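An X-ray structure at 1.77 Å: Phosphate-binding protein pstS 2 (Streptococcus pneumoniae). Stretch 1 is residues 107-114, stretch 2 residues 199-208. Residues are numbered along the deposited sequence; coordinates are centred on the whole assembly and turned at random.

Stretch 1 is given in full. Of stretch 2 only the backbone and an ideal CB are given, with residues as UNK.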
# COMPACT_ATOMS: atom_id res chain seq x y z
N ASN A 107 -4.22 -7.29 -0.01
CA ASN A 107 -4.98 -8.53 -0.04
C ASN A 107 -5.54 -8.82 -1.41
O ASN A 107 -6.00 -7.92 -2.12
CB ASN A 107 -6.15 -8.45 0.95
CG ASN A 107 -5.73 -8.57 2.39
OD1 ASN A 107 -4.90 -9.41 2.74
ND2 ASN A 107 -6.27 -7.73 3.24
N ILE A 108 -5.57 -10.10 -1.73
CA ILE A 108 -6.31 -10.68 -2.85
C ILE A 108 -7.46 -11.46 -2.20
O ILE A 108 -7.31 -11.98 -1.07
CB ILE A 108 -5.46 -11.55 -3.81
CG1 ILE A 108 -4.79 -12.74 -3.06
CG2 ILE A 108 -4.47 -10.67 -4.58
CD1 ILE A 108 -4.22 -13.79 -3.91
N VAL A 109 -8.63 -11.46 -2.84
CA VAL A 109 -9.81 -12.12 -2.31
C VAL A 109 -10.40 -12.98 -3.41
O VAL A 109 -10.32 -12.61 -4.58
CB VAL A 109 -10.86 -11.15 -1.70
CG1 VAL A 109 -10.25 -10.25 -0.63
CG2 VAL A 109 -11.53 -10.30 -2.78
N TRP A 110 -11.00 -14.10 -3.03
CA TRP A 110 -11.66 -14.99 -3.98
C TRP A 110 -12.79 -15.74 -3.26
O TRP A 110 -12.86 -15.72 -2.01
CB TRP A 110 -10.66 -15.98 -4.62
CG TRP A 110 -10.05 -16.95 -3.66
CD1 TRP A 110 -10.52 -18.19 -3.34
CD2 TRP A 110 -8.80 -16.81 -3.00
NE1 TRP A 110 -9.63 -18.84 -2.51
CE2 TRP A 110 -8.55 -18.01 -2.29
CE3 TRP A 110 -7.85 -15.78 -2.94
CZ2 TRP A 110 -7.40 -18.20 -1.51
CZ3 TRP A 110 -6.71 -15.97 -2.16
CH2 TRP A 110 -6.50 -17.16 -1.45
N SER A 111 -13.65 -16.41 -4.04
CA SER A 111 -14.75 -17.18 -3.48
C SER A 111 -14.65 -18.61 -3.99
O SER A 111 -13.68 -18.95 -4.70
CB SER A 111 -16.07 -16.56 -3.91
OG SER A 111 -16.23 -16.76 -5.31
N SER A 112 -15.68 -19.41 -3.70
CA SER A 112 -15.81 -20.77 -4.17
C SER A 112 -15.93 -20.77 -5.71
O SER A 112 -15.75 -21.82 -6.33
CB SER A 112 -17.02 -21.44 -3.52
OG SER A 112 -18.23 -20.77 -3.84
N ASN A 113 -16.19 -19.60 -6.32
CA ASN A 113 -16.29 -19.44 -7.79
C ASN A 113 -14.90 -19.44 -8.49
O ASN A 113 -14.85 -19.52 -9.73
CB ASN A 113 -17.02 -18.13 -8.13
CG ASN A 113 -17.29 -17.97 -9.62
OD1 ASN A 113 -17.85 -18.85 -10.27
ND2 ASN A 113 -16.76 -16.90 -10.19
N LEU A 114 -13.80 -19.38 -7.72
CA LEU A 114 -12.45 -19.30 -8.28
C LEU A 114 -12.14 -20.49 -9.20
O LEU A 114 -12.05 -21.64 -8.76
CB LEU A 114 -11.37 -19.16 -7.18
CG LEU A 114 -9.97 -18.88 -7.75
CD1 LEU A 114 -9.92 -17.52 -8.37
CD2 LEU A 114 -8.91 -19.00 -6.64
N UNK A 199 -17.32 -7.38 -7.12
CA UNK A 199 -17.09 -8.07 -8.39
C UNK A 199 -16.85 -9.55 -8.15
O UNK A 199 -17.41 -10.37 -8.88
CB UNK A 199 -15.90 -7.46 -9.14
N UNK A 200 -16.12 -9.90 -7.08
CA UNK A 200 -15.86 -11.32 -6.78
C UNK A 200 -17.18 -12.00 -6.38
O UNK A 200 -17.51 -13.06 -6.90
CB UNK A 200 -14.82 -11.46 -5.67
N UNK A 201 -17.95 -11.37 -5.50
CA UNK A 201 -19.22 -11.95 -5.03
C UNK A 201 -20.24 -12.08 -6.18
O UNK A 201 -20.92 -13.10 -6.26
CB UNK A 201 -19.81 -11.09 -3.91
N UNK A 202 -20.29 -11.09 -7.09
CA UNK A 202 -21.18 -11.05 -8.25
C UNK A 202 -20.68 -11.93 -9.42
O UNK A 202 -21.40 -12.11 -10.40
CB UNK A 202 -21.33 -9.60 -8.72
N UNK A 203 -19.49 -12.54 -9.26
CA UNK A 203 -18.83 -13.45 -10.19
C UNK A 203 -18.42 -12.74 -11.49
O UNK A 203 -18.28 -13.41 -12.52
CB UNK A 203 -19.75 -14.63 -10.51
N UNK A 204 -18.19 -11.40 -11.46
CA UNK A 204 -17.73 -10.63 -12.63
C UNK A 204 -16.18 -10.51 -12.62
O UNK A 204 -15.58 -10.09 -13.61
CB UNK A 204 -18.37 -9.24 -12.64
N UNK A 205 -15.56 -10.85 -11.48
CA UNK A 205 -14.12 -10.91 -11.31
C UNK A 205 -13.78 -12.26 -10.74
O UNK A 205 -14.50 -12.76 -9.87
CB UNK A 205 -13.61 -9.78 -10.41
N UNK A 206 -12.65 -12.80 -11.16
CA UNK A 206 -12.16 -14.05 -10.62
C UNK A 206 -11.48 -13.77 -9.27
O UNK A 206 -11.59 -14.56 -8.34
CB UNK A 206 -11.20 -14.73 -11.60
N UNK A 207 -10.70 -12.68 -9.22
CA UNK A 207 -9.93 -12.32 -8.03
C UNK A 207 -10.13 -10.83 -7.76
O UNK A 207 -10.13 -10.03 -8.71
CB UNK A 207 -8.45 -12.65 -8.21
N UNK A 208 -10.26 -10.49 -6.49
CA UNK A 208 -10.39 -9.10 -6.06
C UNK A 208 -9.13 -8.64 -5.37
O UNK A 208 -8.40 -9.45 -4.78
CB UNK A 208 -11.59 -8.93 -5.13

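Position 199 lies in a helix that began earlier in the chain, and its ideal CB has nothing of stretch 1 within 5.5 Å. Stretch 1 therefore sets no preference; most helix-compatible residues would do, and the deposited one is Ala-199.

At position 200 the helical backbone directs CA-to-CB toward stretch 1. The ideal CB stands 4.5 Å from Val-109 CG2 and 5.0 Å from Trp-110 CA, so the surroundings are a methyl group and strand backbone, which suit a mid-sized apolar side chain such as valine, isoleucine or leucine. Val-200 is found, with chi1 in t. Its CG2 packs 4.0 Å from Val-109 CG2, while its CG1 approaches Trp-110 CA at 3.9 Å and Ser-111 N at 3.8 Å. Its carbonyl remains available to solvent: one water joins Val-200 O to Ser-111 OG, and another joins it to Asn-113 ND2.

Position 201 points away from stretch 1, and 202 is out of its reach; polar or charged residues are as acceptable as any. They are Lys-201 and Glu-202.

Position 203 has a phi of 67° and closes the helix in a Schellman motif, a site where glycine is favoured and asparagine is tolerated. The ideal CB lies 3.8 Å from Asn-113 ND2, which leaves room for a side chain beside that amide, and a polar or long flexible chain would suit the neighbour. The residue is Lys-203. Its CB lies 3.7 Å from Asn-113 ND2, and the extended chain carries NZ to a water that also binds Asn-113 OD1. A second water links Lys-203 O to Asn-113 ND2, and the aliphatic part of Lys-203 packs against the Asn-113 amide while these two waters bridge their polar groups.

Position 204 points away, leaving the choice open; Thr-204 occupies it, its backbone N bonded to Ala-199 O. Position 205 points sideways, with no stretch 1 atom within 5.5 Å of its ideal CB, and Ala-205 fits without making a contact across.

At 206 CA-to-CB runs sideways, with Leu-114 CD1 4.5 Å from the ideal CB. An apolar chain could extend over that methyl, but a polar one could equally turn past it. Asp-206 does the latter: OD1 receives a water that also donates to Asn-113 O. Asp-206 O accepts a hydrogen bond from the water bound to Ser-111 N, and Asp-206 O lies 3.4 Å from Leu-114 CD1.

Position 207 is extended, its ideal CB 5.1 Å from Leu-114 CD1 and 5.4 Å from Trp-110 CB. A branched aliphatic residue suits both the strand and these neighbours. Ile-207 sets CG1 3.7 Å from Leu-114 CD1 and CG2 3.9 Å from Ile-108 CB.

Position 208 pairs with Val-109 in an antiparallel bridge, with Val-109 N donating to its O at 2.8 Å and its N donating to Val-109 O at 2.9 Å. An ideal CB here would fall 2.7 Å from Val-109 CG2, a clash, so with this backbone only glycine fits. Gly-208 is the deposited residue, and its bare CA leaves that methyl its space.

Stretch 2, residues 199-208: AVKEKTADIG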
# COMPACT_ATOMS: atom_id res chain seq x y z
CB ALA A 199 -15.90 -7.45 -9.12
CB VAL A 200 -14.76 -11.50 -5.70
CG1 VAL A 200 -14.71 -12.94 -5.19
CG2 VAL A 200 -13.39 -11.09 -6.23
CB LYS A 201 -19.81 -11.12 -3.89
CG LYS A 201 -18.91 -11.10 -2.66
CD LYS A 201 -19.61 -10.48 -1.47
CE LYS A 201 -18.73 -10.62 -0.25
NZ LYS A 201 -19.46 -10.25 0.99
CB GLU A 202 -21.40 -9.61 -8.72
CG GLU A 202 -22.27 -8.83 -7.75
CD GLU A 202 -22.67 -7.42 -8.13
OE1 GLU A 202 -22.29 -6.96 -9.23
OE2 GLU A 202 -23.36 -6.77 -7.31
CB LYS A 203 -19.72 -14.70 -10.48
CG LYS A 203 -20.11 -15.49 -9.24
CD LYS A 203 -20.87 -16.76 -9.64
CE LYS A 203 -21.60 -17.40 -8.50
NZ LYS A 203 -22.23 -18.68 -8.91
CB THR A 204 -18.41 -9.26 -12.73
OG1 THR A 204 -18.00 -8.44 -11.64
CG2 THR A 204 -19.94 -9.36 -12.81
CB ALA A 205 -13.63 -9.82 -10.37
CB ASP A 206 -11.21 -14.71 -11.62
CG ASP A 206 -11.89 -14.99 -12.97
OD1 ASP A 206 -12.88 -15.74 -12.99
OD2 ASP A 206 -11.49 -14.38 -13.98
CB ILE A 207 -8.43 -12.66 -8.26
CG1 ILE A 207 -8.23 -14.19 -8.52
CG2 ILE A 207 -7.55 -12.23 -7.07
CD1 ILE A 207 -6.85 -14.55 -9.18
O HOH W 1 -13.38 -16.04 -6.86
O HOH W 2 -18.52 -15.47 -5.87
O HOH W 3 -15.74 -14.68 -8.32
O HOH W 4 -17.23 -16.04 -13.07
O HOH W 5 -13.04 -17.57 -11.16
O HOH W 6 -19.70 -20.59 -8.63
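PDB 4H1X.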